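Local structure of cytochrome P450 (Zobellia galactanivorans, 6G5O) at residues L6-P9 with A13-S16; V120-D125 with A228-I233; I233-E238 with N309-D314. The protein belongs to the cytochrome P450 family and holds an iron protoporphyrin IX within a mainly helical fold that also has beta sheets. All coordinates share one frame; numbering follows the deposited sequence.

Contact 1 of 3, residues L6-P9 with A13-S16; sequences LPDP and ARES
Asp8 and Arg14 form a salt bridge that ties the N-terminal loop to the first helix of the chain, and the aspartate can be followed outward atom by atom. Its CB rests against the side chain of Asn309. From there CG swings anti to the backbone N (chi1 177°), which carries the carboxylate toward helix 11-16; CG itself comes no nearer than 3.7 Å to Arg14 NH1. The two oxygens then divide their work. OD1 turns back to the main chain and accepts from Phe10 N, two residues on, and although it lies 3.5 Å from Arg14 NH1 it makes no bond there. OD2 takes both bonds from Arg14. Arg14 NH2 donates to Asp8 OD2 over 2.8 Å at 158°, nearly in line with the CG-OD2 bond, while Arg14 NH1 reaches the same Asp8 OD2 over 3.1 Å on its syn side, with a more bent angle of 138°. The arginine comes end-on, and the two flat groups are almost coplanar. A bend at chi3 turns the end of its chain to present this edge, and NH1 has a second partner in Ser297 OG, which further limits rotation. Leu33 packs on the arginine, Arg300 beside the aspartate. Aspartate suits its place because it is short enough to serve the adjacent backbone and still offer an oxygen to the flat guanidinium of a long side chain. The OD1 bond defines an Asx turn, here leading into the short N-terminal helix that precedes the mixed sheet of the P450 fold.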
ATOM      1  N   LEU A   6       5.246 -14.990   5.931  1.00 40.21           N
ATOM      2  CA  LEU A   6       3.941 -14.918   5.264  1.00 42.69           C
ATOM      3  C   LEU A   6       3.866 -16.034   4.237  1.00 45.14           C
ATOM      4  O   LEU A   6       4.454 -15.929   3.158  1.00 43.30           O
ATOM      5  CB  LEU A   6       3.706 -13.567   4.570  1.00 43.12           C
ATOM      6  CG  LEU A   6       3.195 -12.421   5.459  1.00 45.18           C
ATOM      7  CD1 LEU A   6       4.221 -12.120   6.526  1.00 46.65           C
ATOM      8  CD2 LEU A   6       2.861 -11.167   4.649  1.00 45.28           C
ATOM      9  N   PRO A   7       3.165 -17.126   4.574  1.00 47.54           N
ATOM     10  CA  PRO A   7       3.005 -18.234   3.655  1.00 47.36           C
ATOM     11  C   PRO A   7       2.255 -17.805   2.419  1.00 46.73           C
ATOM     12  O   PRO A   7       1.547 -16.808   2.445  1.00 46.64           O
ATOM     13  CB  PRO A   7       2.143 -19.239   4.441  1.00 50.22           C
ATOM     14  CG  PRO A   7       2.301 -18.870   5.867  1.00 48.37           C
ATOM     15  CD  PRO A   7       2.499 -17.381   5.861  1.00 47.62           C
ATOM     16  N   ASP A   8       2.410 -18.588   1.362  1.00 45.23           N
ATOM     17  CA  ASP A   8       1.755 -18.370   0.097  1.00 45.29           C
ATOM     18  C   ASP A   8       0.573 -19.339   0.000  1.00 49.83           C
ATOM     19  O   ASP A   8       0.742 -20.471  -0.442  1.00 50.77           O
ATOM     20  CB  ASP A   8       2.772 -18.607  -1.042  1.00 43.06           C
ATOM     21  CG  ASP A   8       2.164 -18.484  -2.444  1.00 38.60           C
ATOM     22  OD1 ASP A   8       1.150 -17.806  -2.610  1.00 35.99           O
ATOM     23  OD2 ASP A   8       2.727 -19.061  -3.399  1.00 38.81           O
ATOM     24  N   PRO A   9      -0.642 -18.884   0.366  1.00 55.87           N
ATOM     25  CA  PRO A   9      -1.805 -19.786   0.259  1.00 52.74           C
ATOM     26  C   PRO A   9      -2.254 -20.082  -1.163  1.00 47.62           C
ATOM     27  O   PRO A   9      -3.147 -20.893  -1.339  1.00 50.80           O
ATOM     28  CB  PRO A   9      -2.914 -18.977   0.927  1.00 52.83           C
ATOM     29  CG  PRO A   9      -2.571 -17.574   0.555  1.00 55.24           C
ATOM     30  CD  PRO A   9      -1.065 -17.514   0.725  1.00 53.76           C
ATOM     31  N   ALA A  13      -3.242 -23.669  -6.325  1.00 41.69           N
ATOM     32  CA  ALA A  13      -4.146 -23.177  -7.379  1.00 40.42           C
ATOM     33  C   ALA A  13      -3.425 -22.465  -8.543  1.00 41.75           C
ATOM     34  O   ALA A  13      -3.850 -22.576  -9.700  1.00 44.19           O
ATOM     35  CB  ALA A  13      -5.203 -22.268  -6.768  1.00 41.27           C
ATOM     36  N   ARG A  14      -2.360 -21.710  -8.236  1.00 42.46           N
ATOM     37  CA  ARG A  14      -1.582 -20.992  -9.265  1.00 41.38           C
ATOM     38  C   ARG A  14      -0.938 -21.949 -10.231  1.00 42.59           C
ATOM     39  O   ARG A  14      -0.962 -21.730 -11.444  1.00 36.89           O
ATOM     40  CB  ARG A  14      -0.479 -20.104  -8.632  1.00 41.67           C
ATOM     41  CG  ARG A  14       0.395 -19.346  -9.657  1.00 39.97           C
ATOM     42  CD  ARG A  14       1.397 -18.415  -9.005  1.00 38.42           C
ATOM     43  NE  ARG A  14       2.301 -19.118  -8.082  1.00 36.61           N
ATOM     44  CZ  ARG A  14       2.289 -19.025  -6.753  1.00 33.03           C
ATOM     45  NH1 ARG A  14       1.425 -18.250  -6.093  1.00 35.54           N
ATOM     46  NH2 ARG A  14       3.175 -19.708  -6.067  1.00 31.66           N
ATOM     47  N   GLU A  15      -0.334 -23.001  -9.680  1.00 50.21           N
ATOM     48  CA  GLU A  15       0.391 -23.982 -10.496  1.00 55.10           C
ATOM     49  C   GLU A  15      -0.538 -24.919 -11.293  1.00 53.88           C
ATOM     50  O   GLU A  15      -0.234 -25.252 -12.426  1.00 58.50           O
ATOM     51  CB  GLU A  15       1.437 -24.723  -9.637  1.00 52.94           C
ATOM     52  CG  GLU A  15       2.545 -23.751  -9.222  1.00 52.63           C
ATOM     53  CD  GLU A  15       3.559 -24.319  -8.250  1.00 58.91           C
ATOM     54  OE1 GLU A  15       3.397 -25.501  -7.853  1.00 61.08           O
ATOM     55  OE2 GLU A  15       4.515 -23.574  -7.882  1.00 54.44           O
ATOM     56  N   SER A  16      -1.687 -25.291 -10.736  1.00 60.08           N
ATOM     57  CA  SER A  16      -2.629 -26.181 -11.440  1.00 61.87           C
ATOM     58  C   SER A  16      -3.563 -25.461 -12.419  1.00 58.44           C
ATOM     59  O   SER A  16      -3.462 -25.685 -13.608  1.00 63.47           O
ATOM     60  CB  SER A  16      -3.437 -26.981 -10.430  1.00 62.58           C
ATOM     61  OG  SER A  16      -3.985 -26.103  -9.472  1.00 64.59           O
TER

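Contact 2 of 3, residues V120-D125 with A228-I233; sequences VEVVTD and AVTNSI
Val122 and Val123, in the first turn of helix 122-139, lie against Thr230 and Ile233 on helix 223-238. Along the second helix, Ala228 comes first, pointing elsewhere: its small side chain packs on Leu340, while its carbonyl oxygen accepts both Ser232 N and, at 2.6 Å, Ser232 OG, from opposite faces of its plane. Val229 contributes next to nothing here and turns to Phe126, Ala127 and helix 333-350. Thr230 meets both valines. Its OG1 bonds back to Ile226 O, one turn earlier, so the hydroxyl is satisfied inside its own helix and the side chain can be buried among apolar neighbours. With chi1 at -60° the methyl stands beside the carbonyl carbon, where it serves both partners: Thr230 CG2 is 3.9 Å from Val122 CG1 and also 3.9 Å from Val123 CG2. Val122 and Thr230 run past one another in opposite directions, which also brings Val122 CG1 to 3.8 Å from Thr230 OG1, a van der Waals touch. Asn231 starts away from the valines, and its ND2 donates to Val373 O; Ser232 packs on Met260 and Phe264. Ile233, a turn after Val229, closes the contact with its end methyl, CD1, 4.0 Å from Val122 CG1, so that this single valine methyl sits between Thr230 and Ile233. Branched, compact side chains suit helices packed this closely; the nearest CA pair, Val123 and Thr230, is 6.1 Å apart. Glu121, at the N-cap, accepts from Val123 N and Thr124 N and so secures the start of the facing helix. The arrangement belongs to the helical core of cytochromes P450, where the E helix packs on the later half of the long distal helix.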
ATOM      1  N   VAL A 120       7.399  -2.312  22.988  1.00 51.02           N
ATOM      2  CA  VAL A 120       6.213  -1.604  22.491  1.00 47.07           C
ATOM      3  C   VAL A 120       5.321  -2.482  21.660  1.00 42.58           C
ATOM      4  O   VAL A 120       5.740  -3.510  21.151  1.00 46.67           O
ATOM      5  CB  VAL A 120       6.576  -0.366  21.635  1.00 50.41           C
ATOM      6  CG1 VAL A 120       7.164   0.742  22.496  1.00 49.82           C
ATOM      7  CG2 VAL A 120       7.561  -0.708  20.524  1.00 51.73           C
ATOM      8  N   GLU A 121       4.070  -2.086  21.547  1.00 43.82           N
ATOM      9  CA  GLU A 121       3.181  -2.756  20.640  1.00 47.10           C
ATOM     10  C   GLU A 121       3.392  -2.067  19.278  1.00 48.11           C
ATOM     11  O   GLU A 121       2.964  -0.938  19.083  1.00 49.51           O
ATOM     12  CB  GLU A 121       1.719  -2.700  21.114  1.00 46.58           C
ATOM     13  CG  GLU A 121       0.831  -3.737  20.420  1.00 48.29           C
ATOM     14  CD  GLU A 121       0.494  -3.331  18.985  1.00 51.59           C
ATOM     15  OE1 GLU A 121      -0.144  -2.271  18.797  1.00 52.42           O
ATOM     16  OE2 GLU A 121       0.874  -4.059  18.041  1.00 56.13           O
ATOM     17  N   VAL A 122       4.037  -2.767  18.345  1.00 47.05           N
ATOM     18  CA  VAL A 122       4.488  -2.161  17.079  1.00 46.06           C
ATOM     19  C   VAL A 122       3.364  -1.598  16.196  1.00 42.67           C
ATOM     20  O   VAL A 122       3.491  -0.504  15.670  1.00 45.22           O
ATOM     21  CB  VAL A 122       5.344  -3.145  16.267  1.00 47.24           C
ATOM     22  CG1 VAL A 122       5.673  -2.597  14.878  1.00 48.54           C
ATOM     23  CG2 VAL A 122       6.638  -3.431  17.018  1.00 48.09           C
ATOM     24  N   VAL A 123       2.270  -2.323  16.042  1.00 38.98           N
ATOM     25  CA  VAL A 123       1.227  -1.884  15.121  1.00 41.13           C
ATOM     26  C   VAL A 123       0.686  -0.482  15.444  1.00 44.54           C
ATOM     27  O   VAL A 123       0.695   0.395  14.565  1.00 40.49           O
ATOM     28  CB  VAL A 123       0.059  -2.863  15.052  1.00 38.75           C
ATOM     29  CG1 VAL A 123      -1.034  -2.343  14.128  1.00 37.53           C
ATOM     30  CG2 VAL A 123       0.558  -4.168  14.515  1.00 42.16           C
ATOM     31  N   THR A 124       0.244  -0.271  16.694  1.00 41.62           N
ATOM     32  CA  THR A 124      -0.348   1.009  17.128  1.00 43.38           C
ATOM     33  C   THR A 124       0.661   2.037  17.659  1.00 42.83           C
ATOM     34  O   THR A 124       0.637   3.203  17.242  1.00 37.00           O
ATOM     35  CB  THR A 124      -1.452   0.762  18.165  1.00 46.83           C
ATOM     36  OG1 THR A 124      -2.425  -0.088  17.565  1.00 43.78           O
ATOM     37  CG2 THR A 124      -2.142   2.058  18.596  1.00 50.15           C
ATOM     38  N   ASP A 125       1.549   1.610  18.553  1.00 45.15           N
ATOM     39  CA  ASP A 125       2.492   2.532  19.190  1.00 47.39           C
ATOM     40  C   ASP A 125       3.650   2.947  18.294  1.00 44.71           C
ATOM     41  O   ASP A 125       4.328   3.926  18.597  1.00 48.44           O
ATOM     42  CB  ASP A 125       3.102   1.927  20.480  1.00 56.28           C
ATOM     43  CG  ASP A 125       2.046   1.545  21.549  1.00 57.43           C
ATOM     44  OD1 ASP A 125       0.828   1.856  21.409  1.00 61.81           O
ATOM     45  OD2 ASP A 125       2.473   0.902  22.540  1.00 64.78           O
ATOM     46  N   ALA A 228       3.589  -2.866   5.953  1.00 28.62           N
ATOM     47  CA  ALA A 228       4.986  -2.895   5.506  1.00 27.37           C
ATOM     48  C   ALA A 228       5.949  -2.590   6.642  1.00 27.41           C
ATOM     49  O   ALA A 228       7.002  -3.219   6.776  1.00 25.62           O
ATOM     50  CB  ALA A 228       5.213  -1.905   4.356  1.00 26.63           C
ATOM     51  N   VAL A 229       5.634  -1.565   7.424  1.00 29.07           N
ATOM     52  CA  VAL A 229       6.531  -1.152   8.504  1.00 30.59           C
ATOM     53  C   VAL A 229       6.624  -2.252   9.567  1.00 31.16           C
ATOM     54  O   VAL A 229       7.716  -2.613  10.022  1.00 30.66           O
ATOM     55  CB  VAL A 229       6.086   0.191   9.119  1.00 30.46           C
ATOM     56  CG1 VAL A 229       6.777   0.481  10.438  1.00 29.83           C
ATOM     57  CG2 VAL A 229       6.380   1.318   8.149  1.00 31.20           C
ATOM     58  N   THR A 230       5.466  -2.792   9.922  1.00 31.57           N
ATOM     59  CA  THR A 230       5.357  -3.783  10.988  1.00 34.43           C
ATOM     60  C   THR A 230       6.022  -5.101  10.549  1.00 34.10           C
ATOM     61  O   THR A 230       6.843  -5.659  11.294  1.00 29.96           O
ATOM     62  CB  THR A 230       3.901  -4.008  11.379  1.00 37.26           C
ATOM     63  OG1 THR A 230       3.349  -2.769  11.839  1.00 40.92           O
ATOM     64  CG2 THR A 230       3.788  -5.042  12.509  1.00 37.01           C
ATOM     65  N   ASN A 231       5.716  -5.549   9.321  1.00 32.52           N
ATOM     66  CA  ASN A 231       6.302  -6.761   8.774  1.00 32.74           C
ATOM     67  C   ASN A 231       7.828  -6.684   8.644  1.00 34.61           C
ATOM     68  O   ASN A 231       8.519  -7.705   8.849  1.00 41.44           O
ATOM     69  CB  ASN A 231       5.641  -7.151   7.460  1.00 33.66           C
ATOM     70  CG  ASN A 231       4.192  -7.620   7.644  1.00 39.40           C
ATOM     71  OD1 ASN A 231       3.767  -7.858   8.764  1.00 41.86           O
ATOM     72  ND2 ASN A 231       3.418  -7.722   6.548  1.00 39.03           N
ATOM     73  N   SER A 232       8.352  -5.495   8.347  1.00 30.52           N
ATOM     74  CA  SER A 232       9.781  -5.305   8.228  1.00 31.95           C
ATOM     75  C   SER A 232      10.512  -5.483   9.559  1.00 35.61           C
ATOM     76  O   SER A 232      11.633  -6.014   9.611  1.00 32.09           O
ATOM     77  CB  SER A 232      10.087  -3.932   7.656  1.00 30.85           C
ATOM     78  OG  SER A 232       9.520  -3.845   6.353  1.00 33.88           O
ATOM     79  N   ILE A 233       9.909  -4.988  10.626  1.00 38.28           N
ATOM     80  CA  ILE A 233      10.546  -5.052  11.931  1.00 37.54           C
ATOM     81  C   ILE A 233      10.508  -6.503  12.429  1.00 37.28           C
ATOM     82  O   ILE A 233      11.526  -7.038  12.908  1.00 40.09           O
ATOM     83  CB  ILE A 233       9.863  -4.092  12.919  1.00 36.50           C
ATOM     84  CG1 ILE A 233      10.144  -2.641  12.498  1.00 35.36           C
ATOM     85  CG2 ILE A 233      10.372  -4.317  14.333  1.00 35.43           C
ATOM     86  CD1 ILE A 233       9.095  -1.686  13.046  1.00 34.94           C
TER

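Contact 3 of 3, residues I233-E238 with N309-D314; sequences IAYLAE and NEIVLD
The end of the long distal helix of this P450 packs here on the loop that leads toward the haem-binding loop, with Tyr235 reaching across to Ile311 and Leu313. The nearest CA atoms, those of Tyr235 and Ile311, are 9.2 Å apart, so a long side chain is needed to span the gap. Tyr235 does so with its ring carbon CG opposite the backbone N (chi1 165°), which carries the ring toward Ile311. Ile311 lies over one face of that ring. Its CD1 sits 4.1 Å from the ring centroid of Tyr235, 24° off the normal and displaced toward the rim, a CH-pi contact. The other branch of the isoleucine works farther along: Ile311 CG2 is 3.7 Å from Tyr235 CZ and stays close to the hydroxyl. A beta-branched residue fits well, since its two arms follow the ring from Tyr235 CD1 and CE1 to the phenol end. Leu313 adds a methyl at the tip, its CD1 lying 4.0 Å from Tyr235 OH. This part of the chain leads into the meander of P450s, and it is tied to the K helix as well: Val312 N donates to Glu259, probably the glutamate of the family's ExxR motif, in helix 253-264. Val312, between them, points its CB away, as a locally extended chain allows. The phenol is not left as a mere apolar spacer. A water in the plane of the ring, at its edge, is hydrogen-bonded to Tyr235 OH over 2.7 Å and donates to Ile311 O over 2.6 Å, so the buried hydroxyl and a loop carbonyl share one bridge. The ring also stacks with that of His239, while Met260 and Ala242 pack around it.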
ATOM      1  N   ILE A 233       9.909  -4.988  10.626  1.00 38.28           N
ATOM      2  CA  ILE A 233      10.546  -5.052  11.931  1.00 37.54           C
ATOM      3  C   ILE A 233      10.508  -6.503  12.429  1.00 37.28           C
ATOM      4  O   ILE A 233      11.526  -7.038  12.908  1.00 40.09           O
ATOM      5  CB  ILE A 233       9.863  -4.092  12.919  1.00 36.50           C
ATOM      6  CG1 ILE A 233      10.144  -2.641  12.498  1.00 35.36           C
ATOM      7  CG2 ILE A 233      10.372  -4.317  14.333  1.00 35.43           C
ATOM      8  CD1 ILE A 233       9.095  -1.686  13.046  1.00 34.94           C
ATOM      9  N   ALA A 234       9.362  -7.152  12.275  1.00 31.81           N
ATOM     10  CA  ALA A 234       9.267  -8.575  12.555  1.00 33.41           C
ATOM     11  C   ALA A 234      10.385  -9.360  11.872  1.00 36.63           C
ATOM     12  O   ALA A 234      11.127 -10.136  12.531  1.00 36.65           O
ATOM     13  CB  ALA A 234       7.935  -9.112  12.096  1.00 32.36           C
ATOM     14  N   TYR A 235      10.503  -9.177  10.552  1.00 36.50           N
ATOM     15  CA  TYR A 235      11.530  -9.880   9.793  1.00 38.73           C
ATOM     16  C   TYR A 235      12.941  -9.639  10.329  1.00 39.67           C
ATOM     17  O   TYR A 235      13.737 -10.569  10.399  1.00 43.05           O
ATOM     18  CB  TYR A 235      11.489  -9.494   8.313  1.00 37.73           C
ATOM     19  CG  TYR A 235      12.726  -9.902   7.552  1.00 32.39           C
ATOM     20  CD1 TYR A 235      12.874 -11.201   7.052  1.00 33.96           C
ATOM     21  CD2 TYR A 235      13.733  -9.004   7.336  1.00 31.21           C
ATOM     22  CE1 TYR A 235      14.002 -11.568   6.349  1.00 31.96           C
ATOM     23  CE2 TYR A 235      14.862  -9.357   6.638  1.00 32.57           C
ATOM     24  CZ  TYR A 235      14.989 -10.643   6.165  1.00 31.98           C
ATOM     25  OH  TYR A 235      16.121 -10.944   5.483  1.00 34.57           O
ATOM     26  N   LEU A 236      13.264  -8.394  10.646  1.00 39.69           N
ATOM     27  CA  LEU A 236      14.597  -8.062  11.104  1.00 43.66           C
ATOM     28  C   LEU A 236      14.837  -8.644  12.494  1.00 48.87           C
ATOM     29  O   LEU A 236      15.982  -8.864  12.876  1.00 45.85           O
ATOM     30  CB  LEU A 236      14.819  -6.547  11.121  1.00 41.79           C
ATOM     31  CG  LEU A 236      15.040  -5.877   9.766  1.00 43.84           C
ATOM     32  CD1 LEU A 236      15.048  -4.371   9.921  1.00 42.77           C
ATOM     33  CD2 LEU A 236      16.327  -6.332   9.094  1.00 46.83           C
ATOM     34  N   ALA A 237      13.761  -8.865  13.243  1.00 50.31           N
ATOM     35  CA  ALA A 237      13.848  -9.412  14.584  1.00 53.25           C
ATOM     36  C   ALA A 237      14.310 -10.864  14.588  1.00 52.82           C
ATOM     37  O   ALA A 237      14.995 -11.286  15.519  1.00 47.14           O
ATOM     38  CB  ALA A 237      12.501  -9.309  15.278  1.00 53.42           C
ATOM     39  N   GLU A 238      13.908 -11.612  13.562  1.00 52.29           N
ATOM     40  CA  GLU A 238      14.263 -13.009  13.415  1.00 51.38           C
ATOM     41  C   GLU A 238      15.432 -13.254  12.452  1.00 47.75           C
ATOM     42  O   GLU A 238      15.797 -14.405  12.241  1.00 47.76           O
ATOM     43  CB  GLU A 238      13.054 -13.781  12.927  1.00 50.77           C
ATOM     44  CG  GLU A 238      11.992 -13.893  13.995  1.00 57.47           C
ATOM     45  CD  GLU A 238      10.768 -14.702  13.558  1.00 61.04           C
ATOM     46  OE1 GLU A 238      10.324 -14.542  12.398  1.00 64.34           O
ATOM     47  OE2 GLU A 238      10.218 -15.473  14.375  1.00 62.56           O
ATOM     48  N   ASN A 309       9.873 -17.852  -1.898  1.00 31.40           N
ATOM     49  CA  ASN A 309       9.267 -17.843  -0.574  1.00 34.06           C
ATOM     50  C   ASN A 309      10.264 -17.454   0.485  1.00 34.33           C
ATOM     51  O   ASN A 309      10.046 -17.647   1.667  1.00 35.82           O
ATOM     52  CB  ASN A 309       8.522 -19.162  -0.304  1.00 34.86           C
ATOM     53  CG  ASN A 309       7.372 -19.367  -1.297  1.00 38.78           C
ATOM     54  OD1 ASN A 309       7.210 -20.423  -1.894  1.00 41.69           O
ATOM     55  ND2 ASN A 309       6.618 -18.314  -1.535  1.00 39.18           N
ATOM     56  N   GLU A 310      11.346 -16.832   0.046  1.00 35.10           N
ATOM     57  CA  GLU A 310      12.353 -16.267   0.921  1.00 39.53           C
ATOM     58  C   GLU A 310      12.532 -14.793   0.559  1.00 36.54           C
ATOM     59  O   GLU A 310      12.205 -14.354  -0.555  1.00 34.96           O
ATOM     60  CB  GLU A 310      13.726 -16.949   0.700  1.00 46.85           C
ATOM     61  CG  GLU A 310      13.919 -18.301   1.375  1.00 58.52           C
ATOM     62  CD  GLU A 310      15.258 -18.976   1.026  1.00 62.74           C
ATOM     63  OE1 GLU A 310      15.313 -20.234   1.078  1.00 64.06           O
ATOM     64  OE2 GLU A 310      16.254 -18.264   0.713  1.00 63.73           O
ATOM     65  N   ILE A 311      13.082 -14.058   1.515  1.00 32.98           N
ATOM     66  CA  ILE A 311      13.552 -12.731   1.284  1.00 34.25           C
ATOM     67  C   ILE A 311      15.034 -12.818   0.908  1.00 38.15           C
ATOM     68  O   ILE A 311      15.867 -13.170   1.748  1.00 36.29           O
ATOM     69  CB  ILE A 311      13.285 -11.843   2.513  1.00 33.78           C
ATOM     70  CG1 ILE A 311      11.785 -11.442   2.484  1.00 38.21           C
ATOM     71  CG2 ILE A 311      14.185 -10.603   2.516  1.00 33.20           C
ATOM     72  CD1 ILE A 311      11.305 -10.628   3.674  1.00 39.59           C
ATOM     73  N   VAL A 312      15.335 -12.515  -0.355  1.00 35.96           N
ATOM     74  CA  VAL A 312      16.701 -12.360  -0.827  1.00 36.24           C
ATOM     75  C   VAL A 312      17.015 -10.869  -0.786  1.00 36.18           C
ATOM     76  O   VAL A 312      16.616 -10.089  -1.688  1.00 34.66           O
ATOM     77  CB  VAL A 312      16.883 -12.882  -2.273  1.00 39.23           C
ATOM     78  CG1 VAL A 312      18.297 -12.596  -2.796  1.00 38.00           C
ATOM     79  CG2 VAL A 312      16.561 -14.357  -2.359  1.00 36.10           C
ATOM     80  N   LEU A 313      17.763 -10.487   0.239  1.00 32.93           N
ATOM     81  CA  LEU A 313      17.891  -9.107   0.660  1.00 34.17           C
ATOM     82  C   LEU A 313      18.434  -8.169  -0.399  1.00 32.10           C
ATOM     83  O   LEU A 313      18.090  -6.989  -0.412  1.00 31.88           O
ATOM     84  CB  LEU A 313      18.779  -9.043   1.913  1.00 35.22           C
ATOM     85  CG  LEU A 313      18.616  -7.821   2.811  1.00 36.60           C
ATOM     86  CD1 LEU A 313      17.184  -7.715   3.322  1.00 39.32           C
ATOM     87  CD2 LEU A 313      19.528  -7.921   4.015  1.00 36.30           C
ATOM     88  N   ASP A 314      19.278  -8.675  -1.277  1.00 30.93           N
ATOM     89  CA  ASP A 314      19.907  -7.824  -2.291  1.00 33.21           C
ATOM     90  C   ASP A 314      19.446  -8.170  -3.713  1.00 29.93           C
ATOM     91  O   ASP A 314      20.152  -7.910  -4.672  1.00 29.88           O
ATOM     92  CB  ASP A 314      21.445  -7.934  -2.171  1.00 36.25           C
ATOM     93  CG  ASP A 314      21.967  -9.416  -2.308  1.00 42.69           C
ATOM     94  OD1 ASP A 314      21.163 -10.349  -2.600  1.00 41.24           O
ATOM     95  OD2 ASP A 314      23.187  -9.654  -2.093  1.00 43.76           O
TER
HETATM   96  O   HOH W   1      16.197 -13.346   4.333  1.00 37.76           O

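Along the chain the three contacts follow in series. Contact 1 is local, closing the N-terminal loop onto helix 11-16, whereas contacts 2 and 3 join parts 103 and 71 residues apart. Helix 223-238 serves both of these, with Ile233 common to their segments and their centres about 14 Å apart: its middle turns meet helix 122-139 and its last turns the loop 309-314. Contact 1 lies farther off, its centre about 26 Å from that of contact 2 and about 20 Å from that of contact 3. Even so, its loop touches both, through Leu6 against Asn231 and Asp8 against Asn309. The N-terminal chain thus packs on the helical core and on the approach to the haem-binding loop.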